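Local atomic coordinates of telomere length regulator taz1 (Schizosaccharomyces pombe, PDB entry 4ZMK), a protein that binds double-stranded telomeric DNA, forms homodimers through the domain described here and regulates telomere length and function. Residues S29-D32 and K33-G36. Residues are numbered along the deposited sequence; the frame is centred on the assembly and turned at random. Where two conformers were deposited one is given.
Sequences SALD and KITG
Ser29 to Asp32 and Lys33 to Gly36 form two successive turns of helix 20-40, joined by backbone bonds from each N-H to the carbonyl four residues earlier, the straightest running from Thr35 N to Leu31 O (2.8 Å, 169° at the hydrogen). Lys33 N adds a weak second bond to Ala30 O. Among the side chains, Lys33 runs back along the helix surface over the preceding turn. With its CG opposite the carbonyl carbon (chi1 -62°) and the chain extended beyond, its CG passes 3.2 Å from Ser29 O and its CE comes alongside Ser29 OG. One water joins the two polar ends, 2.9 Å from Ser29 OG and 3.1 Å from Lys33 NZ, whose proton it accepts; the ammonium also bonds Thr7 O, tying the helix to the N-terminal helix 3-7. A second water links Asp32 and Thr35, donating to Asp32 OD1 over 2.7 Å and lying the same distance from Thr35 OG1. Beside its own backbone N, Thr35 OG1 (chi1 -59°) is turned back to within 3.0 Å of Leu31 O, the carbonyl that already receives Thr35 N. Asp32 and Thr35 also reach the second subunit, where Ser58 bonds Asp32 OD1 and Ser54 bonds Thr35 OG1. The apolar contact is made by branch ends, Leu31 CD2 and Ile34 CD1, 4.3 Å apart. Ala30 and Leu31 pack on Leu57 of helix 44-70, and Ile34 on Phe53 of that helix, while Leu31 also meets Leu31 of the second subunit. The amphipathic helix thus shares its apolar side between the intrachain helical hairpin and the partner subunit, and its polar flank adds hydrogen bonds across the interface of the Taz1 dimerization domain.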
# COMPACT_ATOMS: atom_id res chain seq x y z
N SER A 29 1.05 -2.88 -7.55
CA SER A 29 1.47 -2.02 -8.64
C SER A 29 1.63 -0.58 -8.17
O SER A 29 2.60 0.09 -8.52
CB SER A 29 0.45 -2.10 -9.79
OG SER A 29 0.82 -1.26 -10.86
N ALA A 30 0.67 -0.10 -7.39
CA ALA A 30 0.70 1.25 -6.85
C ALA A 30 1.88 1.42 -5.89
O ALA A 30 2.62 2.41 -5.99
CB ALA A 30 -0.61 1.58 -6.15
N LEU A 31 2.09 0.46 -5.00
CA LEU A 31 3.23 0.51 -4.09
C LEU A 31 4.58 0.49 -4.81
O LEU A 31 5.53 1.13 -4.37
CB LEU A 31 3.17 -0.64 -3.10
CG LEU A 31 2.13 -0.52 -2.00
CD1 LEU A 31 1.93 -1.87 -1.34
CD2 LEU A 31 2.58 0.51 -0.99
N ASP A 32 4.68 -0.27 -5.89
CA ASP A 32 5.92 -0.32 -6.66
C ASP A 32 6.25 1.04 -7.30
O ASP A 32 7.42 1.39 -7.46
CB ASP A 32 5.84 -1.40 -7.75
CG ASP A 32 5.85 -2.81 -7.18
OD1 ASP A 32 6.09 -2.96 -5.97
OD2 ASP A 32 5.63 -3.77 -7.96
N LYS A 33 5.22 1.77 -7.70
CA LYS A 33 5.40 3.11 -8.24
C LYS A 33 5.85 4.09 -7.14
O LYS A 33 6.65 4.98 -7.40
CB LYS A 33 4.11 3.59 -8.91
CG LYS A 33 3.70 2.71 -10.08
CD LYS A 33 2.37 3.13 -10.68
CE LYS A 33 2.06 2.33 -11.95
NZ LYS A 33 0.79 2.76 -12.60
N ILE A 34 5.35 3.90 -5.93
CA ILE A 34 5.82 4.66 -4.76
C ILE A 34 7.28 4.35 -4.44
O ILE A 34 8.08 5.25 -4.21
CB ILE A 34 4.94 4.36 -3.52
CG1 ILE A 34 3.54 4.94 -3.72
CG2 ILE A 34 5.55 4.92 -2.24
CD1 ILE A 34 2.56 4.45 -2.68
N THR A 35 7.62 3.06 -4.42
CA THR A 35 9.01 2.64 -4.24
C THR A 35 9.92 3.26 -5.29
O THR A 35 11.01 3.74 -4.98
CB THR A 35 9.13 1.11 -4.31
OG1 THR A 35 8.32 0.52 -3.30
CG2 THR A 35 10.56 0.67 -4.08
N GLY A 36 9.46 3.28 -6.53
CA GLY A 36 10.23 3.84 -7.62
C GLY A 36 10.49 5.32 -7.42
O GLY A 36 11.61 5.78 -7.61
O HOH W 1 -0.56 1.21 -10.29
O HOH W 2 8.04 -2.02 -4.29